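Local coordinates for monomethylamine methyltransferase MtmB1 (Methanosarcina barkeri, PDB 1NTH), which catalyses the transfer of the methyl group from monomethylamine to the corrinoid cofactor of its partner protein MtmC, a step in methanogenesis from methylamine, at residues Q99-L104 with N112-S117; A280-A285 with S359-L364. All coordinates share one frame; numbering follows the deposited sequence. Where two conformers were deposited one is given.

Interaction 1 (Q99-L104 with N112-S117); sequences QKEFVL and NVRKRS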
# COMPACT_ATOMS: atom_id res chain seq x y z
N GLN A 99 17.44 15.37 -14.60
CA GLN A 99 16.63 14.16 -14.70
C GLN A 99 16.50 13.82 -16.18
O GLN A 99 16.16 14.67 -17.00
CB GLN A 99 15.26 14.40 -14.07
CG GLN A 99 14.35 13.17 -14.08
CD GLN A 99 13.54 13.05 -12.81
OE1 GLN A 99 13.32 14.03 -12.09
NE2 GLN A 99 13.07 11.83 -12.52
N LYS A 100 16.78 12.56 -16.52
CA LYS A 100 16.74 12.11 -17.91
C LYS A 100 15.34 11.83 -18.44
O LYS A 100 15.03 12.15 -19.59
CB LYS A 100 17.60 10.86 -18.07
CG LYS A 100 19.06 11.04 -17.74
CD LYS A 100 19.73 12.03 -18.68
CE LYS A 100 21.22 12.10 -18.42
NZ LYS A 100 21.90 13.07 -19.31
N GLU A 101 14.52 11.22 -17.60
CA GLU A 101 13.15 10.87 -17.99
C GLU A 101 12.35 10.58 -16.74
O GLU A 101 12.91 10.46 -15.64
CB GLU A 101 13.17 9.63 -18.89
CG GLU A 101 13.60 8.36 -18.18
CD GLU A 101 13.64 7.15 -19.10
OE1 GLU A 101 14.67 6.96 -19.80
OE2 GLU A 101 12.65 6.40 -19.15
N PHE A 102 11.04 10.47 -16.88
CA PHE A 102 10.19 10.15 -15.75
C PHE A 102 8.82 9.71 -16.23
O PHE A 102 8.49 9.85 -17.41
CB PHE A 102 10.08 11.34 -14.78
CG PHE A 102 9.55 12.60 -15.40
CD1 PHE A 102 8.19 12.81 -15.55
CD2 PHE A 102 10.43 13.59 -15.83
CE1 PHE A 102 7.70 13.99 -16.12
CE2 PHE A 102 9.96 14.77 -16.41
CZ PHE A 102 8.59 14.97 -16.55
N VAL A 103 8.04 9.16 -15.31
CA VAL A 103 6.70 8.69 -15.61
C VAL A 103 5.66 9.54 -14.88
O VAL A 103 5.84 9.89 -13.72
CB VAL A 103 6.52 7.22 -15.16
CG1 VAL A 103 5.07 6.78 -15.32
CG2 VAL A 103 7.44 6.32 -15.98
N LEU A 104 4.59 9.88 -15.59
CA LEU A 104 3.50 10.66 -15.01
C LEU A 104 2.26 9.76 -15.00
O LEU A 104 2.04 9.00 -15.94
CB LEU A 104 3.21 11.91 -15.83
CG LEU A 104 4.30 12.99 -15.83
CD1 LEU A 104 3.92 14.11 -16.78
CD2 LEU A 104 4.48 13.52 -14.41
N ASN A 112 5.21 7.87 -20.33
CA ASN A 112 6.64 8.12 -20.20
C ASN A 112 7.01 9.44 -20.83
O ASN A 112 6.61 9.74 -21.95
CB ASN A 112 7.45 7.01 -20.87
CG ASN A 112 7.20 5.65 -20.26
OD1 ASN A 112 6.35 4.89 -20.73
ND2 ASN A 112 7.93 5.35 -19.19
N VAL A 113 7.78 10.24 -20.10
CA VAL A 113 8.25 11.52 -20.60
C VAL A 113 9.74 11.37 -20.87
O VAL A 113 10.53 11.19 -19.94
CB VAL A 113 8.02 12.65 -19.58
CG1 VAL A 113 8.50 13.98 -20.18
CG2 VAL A 113 6.55 12.73 -19.21
N ARG A 114 10.12 11.42 -22.14
CA ARG A 114 11.51 11.28 -22.54
C ARG A 114 11.92 12.47 -23.42
O ARG A 114 11.07 13.15 -23.99
CB ARG A 114 11.72 9.96 -23.29
CG ARG A 114 11.33 8.74 -22.46
CD ARG A 114 11.81 7.44 -23.09
NE ARG A 114 11.48 6.27 -22.27
CZ ARG A 114 10.45 5.46 -22.49
NH1 ARG A 114 9.63 5.68 -23.52
NH2 ARG A 114 10.24 4.42 -21.69
N LYS A 115 13.22 12.71 -23.52
CA LYS A 115 13.71 13.84 -24.30
C LYS A 115 13.36 13.82 -25.79
O LYS A 115 13.34 12.76 -26.43
CB LYS A 115 15.23 13.97 -24.16
CG LYS A 115 15.80 15.17 -24.92
CD LYS A 115 17.30 15.30 -24.79
CE LYS A 115 17.79 16.53 -25.57
NZ LYS A 115 19.27 16.68 -25.48
N ARG A 116 13.08 15.00 -26.33
CA ARG A 116 12.78 15.17 -27.75
C ARG A 116 13.80 16.16 -28.31
O ARG A 116 14.21 17.09 -27.63
CB ARG A 116 11.38 15.76 -27.97
CG ARG A 116 10.23 14.80 -27.69
CD ARG A 116 8.88 15.41 -28.09
NE ARG A 116 8.74 15.57 -29.54
CZ ARG A 116 8.79 16.73 -30.19
NH1 ARG A 116 8.99 17.86 -29.52
NH2 ARG A 116 8.64 16.76 -31.51
N SER A 117 14.21 15.94 -29.55
CA SER A 117 15.16 16.83 -30.19
C SER A 117 14.39 17.74 -31.12
O SER A 117 13.19 17.57 -31.33
CB SER A 117 16.19 16.02 -30.99
OG SER A 117 15.55 15.26 -32.00
O HOH W 1 15.04 10.92 -22.07
O HOH W 2 10.07 7.23 -18.45
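Phe102 and Val113 face each other as the hydrogen-bonded pair of a two-stranded antiparallel beta hairpin, strand 101-104 running against strand 111-114. Two backbone bonds close the pair: Val113 N to Phe102 O at 2.8 Å, and Phe102 N to Val113 O at 3.2 Å. Their side chains lie side by side on one face of the sheet. With CG held between its backbone N and carbonyl carbon (chi1 58°), the Phe102 ring is laid against the valine: Val113 CB sits over the ring face, 3.9 Å from the centroid, a CH-pi contact. On that side the two methyls reach neighbouring atoms of the ring's outer end, CG2 at CE1 and CG1 at CZ, and CG2 also meets Leu104 CD1 at 3.8 Å. Leu329 and Trp293, whose ring meets that of Phe102, add to this apolar cluster.

The other face carries the charged pair. Glu101 and Arg114 run alongside each other, and the carboxylate stands nearly perpendicular to the guanidinium, at 84°. Only a weak salt bridge joins them, Arg114 NE to Glu101 OE2 at 3.3 Å. Their stronger partners are in other chains: Glu101 OE1 pairs with Arg114 NH1 of the second subunit and Arg114 NH1 with Glu101 OE1 of the third, a pattern consistent with a ring of charges round the trimer. The Arg114 guanidinium also has Asn112 CB over one of its faces.

Farther along the same face Val103 lies beside Asn112, its CG2 methyl 3.4 Å from ND2. Where the strands part, a water bridges the backbones, donating to Lys100 O at 2.8 Å and accepting from Lys115 N at 2.9 Å.

Interaction 2 (A280-A285 with S359-L364); sequences ATHINA and SGREIL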
# COMPACT_ATOMS: atom_id res chain seq x y z
N ALA A 280 18.43 31.34 -19.39
CA ALA A 280 18.93 31.43 -18.02
C ALA A 280 17.96 30.84 -17.01
O ALA A 280 18.39 30.20 -16.04
CB ALA A 280 19.22 32.90 -17.67
N THR A 281 16.66 31.03 -17.21
CA THR A 281 15.69 30.49 -16.26
C THR A 281 15.46 28.99 -16.44
O THR A 281 15.06 28.32 -15.49
CB THR A 281 14.34 31.28 -16.29
OG1 THR A 281 13.75 31.21 -17.59
CG2 THR A 281 14.60 32.74 -15.93
N HIS A 282 15.72 28.47 -17.64
CA HIS A 282 15.60 27.03 -17.87
C HIS A 282 16.71 26.38 -17.04
O HIS A 282 16.51 25.35 -16.39
CB HIS A 282 15.82 26.67 -19.35
CG HIS A 282 14.57 26.68 -20.18
ND1 HIS A 282 13.91 27.84 -20.52
CD2 HIS A 282 13.88 25.67 -20.77
CE1 HIS A 282 12.87 27.55 -21.28
NE2 HIS A 282 12.83 26.24 -21.44
N ILE A 283 17.89 27.00 -17.07
CA ILE A 283 19.03 26.50 -16.31
C ILE A 283 18.79 26.66 -14.81
O ILE A 283 19.08 25.76 -14.02
CB ILE A 283 20.33 27.24 -16.72
CG1 ILE A 283 20.68 26.92 -18.18
CG2 ILE A 283 21.48 26.82 -15.81
CD1 ILE A 283 21.84 27.76 -18.75
N ASN A 284 18.26 27.81 -14.40
CA ASN A 284 18.00 28.05 -12.99
C ASN A 284 17.02 27.02 -12.41
O ASN A 284 17.08 26.69 -11.23
CB ASN A 284 17.44 29.46 -12.78
CG ASN A 284 17.42 29.87 -11.32
OD1 ASN A 284 18.44 29.77 -10.63
ND2 ASN A 284 16.27 30.32 -10.83
N ALA A 285 16.13 26.52 -13.26
CA ALA A 285 15.14 25.53 -12.83
C ALA A 285 15.79 24.29 -12.21
O ALA A 285 15.34 23.80 -11.18
CB ALA A 285 14.27 25.12 -14.01
N SER A 359 10.29 22.70 -32.12
CA SER A 359 11.45 23.18 -31.37
C SER A 359 11.99 22.18 -30.35
O SER A 359 13.06 22.39 -29.78
CB SER A 359 11.13 24.52 -30.67
OG SER A 359 10.16 24.37 -29.65
N GLY A 360 11.25 21.10 -30.12
CA GLY A 360 11.72 20.08 -29.20
C GLY A 360 11.12 19.99 -27.80
O GLY A 360 11.71 19.34 -26.94
N ARG A 361 9.97 20.61 -27.56
CA ARG A 361 9.36 20.55 -26.24
C ARG A 361 8.88 19.13 -25.95
O ARG A 361 8.39 18.45 -26.84
CB ARG A 361 8.15 21.49 -26.15
CG ARG A 361 8.47 22.97 -26.25
CD ARG A 361 9.16 23.50 -25.00
NE ARG A 361 9.51 24.91 -25.17
CZ ARG A 361 10.19 25.64 -24.29
NH1 ARG A 361 10.61 25.10 -23.15
NH2 ARG A 361 10.48 26.90 -24.56
N GLU A 362 9.04 18.70 -24.70
CA GLU A 362 8.60 17.36 -24.33
C GLU A 362 7.13 17.37 -23.90
O GLU A 362 6.43 16.37 -24.05
CB GLU A 362 9.44 16.80 -23.18
CG GLU A 362 10.83 16.30 -23.56
CD GLU A 362 11.82 17.41 -23.85
OE1 GLU A 362 11.72 18.49 -23.24
OE2 GLU A 362 12.72 17.19 -24.68
N ILE A 363 6.68 18.49 -23.37
CA ILE A 363 5.30 18.61 -22.89
C ILE A 363 4.62 19.90 -23.36
O ILE A 363 5.22 20.98 -23.34
CB ILE A 363 5.26 18.58 -21.35
CG1 ILE A 363 5.84 17.25 -20.84
CG2 ILE A 363 3.83 18.76 -20.86
CD1 ILE A 363 6.01 17.19 -19.32
N LEU A 364 3.36 19.78 -23.78
CA LEU A 364 2.56 20.93 -24.20
C LEU A 364 1.47 21.05 -23.13
O LEU A 364 0.68 20.12 -22.94
CB LEU A 364 1.92 20.68 -25.56
CG LEU A 364 2.84 20.19 -26.69
CD1 LEU A 364 2.05 20.12 -27.99
CD2 LEU A 364 4.02 21.13 -26.83
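His282 and Arg361 meet at the ends of their side chains, because the backbones stay far apart: even at this closest pair the CA atoms are 12.3 Å from each other. Segment 280-285 is a piece of the long helix 271-288. Segment 359-364 leaves helix 343-359 through a Schellman motif, with Gly360 at positive phi, then passes through a short loop into strand 363-366 of the parallel sheet, part of the TIM barrel.

One hydrogen bond spans the gap, from Arg361 NH1 to His282 NE2 at 3.0 Å, bent to 154° at the hydrogen. The donor lies in the imidazole plane, whereas NE2 is somewhat tilted from the guanidinium plane; the two flat groups are turned 35° against each other. Arg361 reaches across by bending at chi2 (-72°) and then running straight out to its guanidinium. As NE2 accepts this bond, ND1 at the other side of the imidazole bonds to the carbonyl O of Asp278, one turn back in the same helix, and the ring is gripped at both nitrogens. Arg361 NH2 forms a salt bridge with Asp296, the arginine's stronger partner. A leucine in place of His282 would probably leave Arg361 NH1 without this acceptor and take one of two side-chain partners from Asp278 O, the other being Thr281 OG1.

Helix 309-325 packs against both side chains, Ile322 touching His282 and Cys319 touching Arg361, while Asp296 comes from strand 293-300 and Asp356 of helix 343-359 lies against the arginine.

How the interactions relate
Along the chain the two contacts come in series: the hairpin of interaction 1 is complete well before helix 271-288 and strand 363-366 supply interaction 2. In space their centres are about 12 Å apart, and they touch directly through the chain that follows strand 111-114. There Arg116 N probably bonds to Glu362 OE2, and Arg116 NH1 to Arg361 O, each at 2.8 Å. The residue whose guanidinium reaches His282 thus probably has its carbonyl held by the chain leaving the hairpin. Interaction 1 lies toward the neighbouring subunits, whereas interaction 2 is buried within its own chain, so this junction connects the subunit interface with the barrel's helices and parallel strands.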